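Local coordinates for protein K41043 (Homo sapiens, PDB 6KBR) that inhibits the serine protease kallikrein-4, as an engineered Kazal-type inhibitor derived from human SPINK2, at residues N23-A27 and Y37-C41. Coordinates in Å, arbitrary orientation, origin at the centre of the assembly. Residue numbers count along the deposited sequence, not the author numbering.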
ATOM      1  N   ASN B  23      -1.516  -7.411   5.388  1.00  8.34           N
ATOM      2  CA  ASN B  23      -0.890  -6.244   4.769  1.00  9.00           C
ATOM      3  C   ASN B  23      -0.955  -6.384   3.276  1.00  8.13           C
ATOM      4  O   ASN B  23      -1.140  -7.484   2.795  1.00  8.10           O
ATOM      5  CB  ASN B  23       0.508  -5.888   5.306  1.00 10.96           C
ATOM      6  CG  ASN B  23       1.675  -6.872   4.942  1.00 13.11           C
ATOM      7  OD1 ASN B  23       2.609  -7.022   5.804  1.00 18.70           O
ATOM      8  ND2 ASN B  23       1.724  -7.450   3.732  1.00 12.60           N
ATOM      9  N   ARG B  24      -0.876  -5.267   2.569  1.00  6.92           N
ATOM     10  CA  ARG B  24      -1.122  -5.236   1.148  1.00  6.89           C
ATOM     11  C   ARG B  24       0.173  -5.120   0.317  1.00  6.69           C
ATOM     12  O   ARG B  24       0.186  -4.497  -0.758  1.00  6.25           O
ATOM     13  CB  ARG B  24      -2.140  -4.128   0.860  1.00  6.93           C
ATOM     14  CG  ARG B  24      -3.537  -4.692   1.087  1.00  7.26           C
ATOM     15  CD  ARG B  24      -4.629  -3.655   1.166  1.00  7.74           C
ATOM     16  NE  ARG B  24      -5.953  -4.337   1.157  1.00  8.04           N
ATOM     17  CZ  ARG B  24      -7.123  -3.720   0.965  1.00  8.60           C
ATOM     18  NH1 ARG B  24      -7.203  -2.409   0.671  1.00  8.54           N
ATOM     19  NH2 ARG B  24      -8.220  -4.440   1.043  1.00  8.72           N
ATOM     20  N   MET B  25       1.249  -5.725   0.835  1.00  6.43           N
ATOM     21  CA  MET B  25       2.494  -5.824   0.085  1.00  6.83           C
ATOM     22  C   MET B  25       2.356  -6.991  -0.885  1.00  6.64           C
ATOM     23  O   MET B  25       1.671  -7.963  -0.596  1.00  7.02           O
ATOM     24  CB  MET B  25       3.692  -6.039   1.016  1.00  7.26           C
ATOM     25  CG  MET B  25       4.979  -6.377   0.313  1.00  7.90           C
ATOM     26  SD  MET B  25       6.325  -6.308   1.507  1.00  9.25           S
ATOM     27  CE  MET B  25       7.643  -7.210   0.649  1.00  9.34           C
ATOM     28  N   TYR B  26       2.957  -6.872  -2.050  1.00  6.62           N
ATOM     29  CA  TYR B  26       2.972  -7.970  -3.030  1.00  6.85           C
ATOM     30  C   TYR B  26       4.273  -8.764  -2.820  1.00  7.04           C
ATOM     31  O   TYR B  26       5.309  -8.259  -3.088  1.00  6.26           O
ATOM     32  CB  TYR B  26       2.840  -7.446  -4.460  1.00  6.87           C
ATOM     33  CG  TYR B  26       2.728  -8.586  -5.494  1.00  7.11           C
ATOM     34  CD1 TYR B  26       1.587  -9.380  -5.580  1.00  6.92           C
ATOM     35  CD2 TYR B  26       3.776  -8.845  -6.393  1.00  7.26           C
ATOM     36  CE1 TYR B  26       1.498 -10.398  -6.536  1.00  7.33           C
ATOM     37  CE2 TYR B  26       3.694  -9.863  -7.339  1.00  7.08           C
ATOM     38  CZ  TYR B  26       2.569 -10.620  -7.406  1.00  7.39           C
ATOM     39  OH  TYR B  26       2.526 -11.621  -8.331  1.00  7.05           O
ATOM     40  N   ALA B  27       4.155  -9.963  -2.243  1.00  7.29           N
ATOM     41  CA  ALA B  27       5.241 -10.920  -2.005  1.00  7.77           C
ATOM     42  C   ALA B  27       4.717 -12.326  -2.341  1.00  7.47           C
ATOM     43  O   ALA B  27       4.445 -13.113  -1.448  1.00  6.82           O
ATOM     44  CB  ALA B  27       5.694 -10.858  -0.541  1.00  8.39           C
ATOM     45  N   TYR B  37      -0.805 -16.800  -4.627  1.00  9.26           N
ATOM     46  CA  TYR B  37      -1.342 -15.926  -3.600  1.00  8.96           C
ATOM     47  C   TYR B  37      -0.485 -14.663  -3.507  1.00  7.70           C
ATOM     48  O   TYR B  37       0.727 -14.765  -3.541  1.00  6.92           O
ATOM     49  CB  TYR B  37      -1.460 -16.690  -2.241  1.00  9.01           C
ATOM     50  CG  TYR B  37      -2.570 -17.689  -2.372  1.00  9.27           C
ATOM     51  CD1 TYR B  37      -2.318 -18.960  -2.865  1.00  9.79           C
ATOM     52  CD2 TYR B  37      -3.906 -17.319  -2.130  1.00  9.83           C
ATOM     53  CE1 TYR B  37      -3.347 -19.862  -3.102  1.00  9.84           C
ATOM     54  CE2 TYR B  37      -4.949 -18.199  -2.351  1.00 10.40           C
ATOM     55  CZ  TYR B  37      -4.664 -19.497  -2.849  1.00 10.36           C
ATOM     56  OH  TYR B  37      -5.691 -20.428  -3.025  1.00 10.13           O
ATOM     57  N   ALA B  38      -1.136 -13.491  -3.421  1.00  7.08           N
ATOM     58  CA  ALA B  38      -0.426 -12.189  -3.326  1.00  6.88           C
ATOM     59  C   ALA B  38       0.640 -12.130  -2.198  1.00  6.43           C
ATOM     60  O   ALA B  38       1.654 -11.487  -2.321  1.00  5.69           O
ATOM     61  CB  ALA B  38      -1.406 -11.029  -3.182  1.00  6.86           C
ATOM     62  N   ASN B  39       0.374 -12.806  -1.116  1.00  6.40           N
ATOM     63  CA  ASN B  39       1.330 -12.972  -0.062  1.00  7.08           C
ATOM     64  C   ASN B  39       0.938 -14.151   0.806  1.00  7.46           C
ATOM     65  O   ASN B  39      -0.141 -14.689   0.641  1.00  7.51           O
ATOM     66  CB  ASN B  39       1.475 -11.684   0.754  1.00  7.44           C
ATOM     67  CG  ASN B  39       0.143 -11.091   1.169  1.00  7.51           C
ATOM     68  OD1 ASN B  39      -0.735 -11.783   1.699  1.00  7.46           O
ATOM     69  ND2 ASN B  39       0.002  -9.795   0.975  1.00  7.84           N
ATOM     70  N   GLU B  40       1.812 -14.554   1.700  1.00  8.28           N
ATOM     71  CA  GLU B  40       1.565 -15.742   2.514  1.00  9.74           C
ATOM     72  C   GLU B  40       0.380 -15.542   3.437  1.00  9.10           C
ATOM     73  O   GLU B  40      -0.339 -16.481   3.708  1.00  9.14           O
ATOM     74  CB  GLU B  40       2.801 -16.138   3.346  1.00 11.48           C
ATOM     75  CG  GLU B  40       2.673 -17.527   4.009  1.00 13.57           C
ATOM     76  CD  GLU B  40       4.067 -18.096   4.432  1.00 17.05           C
ATOM     77  OE1 GLU B  40       5.087 -17.830   3.717  1.00 16.80           O
ATOM     78  OE2 GLU B  40       4.093 -18.804   5.471  1.00 20.74           O
ATOM     79  N   CYS B  41       0.182 -14.330   3.926  1.00  8.34           N
ATOM     80  CA  CYS B  41      -0.930 -14.044   4.789  1.00  8.17           C
ATOM     81  C   CYS B  41      -2.250 -14.318   4.051  1.00  8.21           C
ATOM     82  O   CYS B  41      -3.183 -14.901   4.645  1.00  7.91           O
ATOM     83  CB  CYS B  41      -0.847 -12.628   5.344  1.00  8.46           C
ATOM     84  SG  CYS B  41      -2.198 -12.166   6.472  1.00  7.80           S
TER
HETATM   85  O   HOH W   1       4.393 -13.565   1.232  1.00  6.78           O
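Hydrogen bonds from the Asn39 side chain dominate this contact. Asn39 ND2 donates to Met25 O at 2.9 Å with good geometry. Asn39 ND2 also makes a weak hydrogen bond to Asn23 O, at 3.2 Å. One amide thus ties two carbonyls of the curved 23-27 segment, on either side of Arg24. Asn39 is also the N-cap of helix 40-50: its side chain caps a backbone N in the first turn, and its OD1 is hydrogen-bonded to Thr42 OG1. This is the Kazal arrangement in which an asparagine beneath the protease-binding loop holds that loop to the inhibitor core. Arg24, between the two carbonyls, points its CA-to-CB bond away from 37-41 and makes a salt bridge with Asp201 of the kallikrein-4 chain, as expected of the P1 residue.

The backbones meet at the far end of the loop. Ala27 N donates to Ala38 O at 2.9 Å. Ala27 O accepts a CA-H...O contact from Asn39 CA at 3.4 Å. Water 1 donates to Ala27 O (2.7 Å) and accepts from Glu40 N (2.8 Å), so it joins the loop to the first turn of the helix.

Apolar contact is slight: Tyr26 CD1 lies 4.2 Å from Ala38 CB.

A disulfide between Cys22 and Cys41 fastens the start of the loop to the helix. The loop runs from strand 22-23 to strand 29-31, across from the turn that leads from strand 36-37 into helix 40-50.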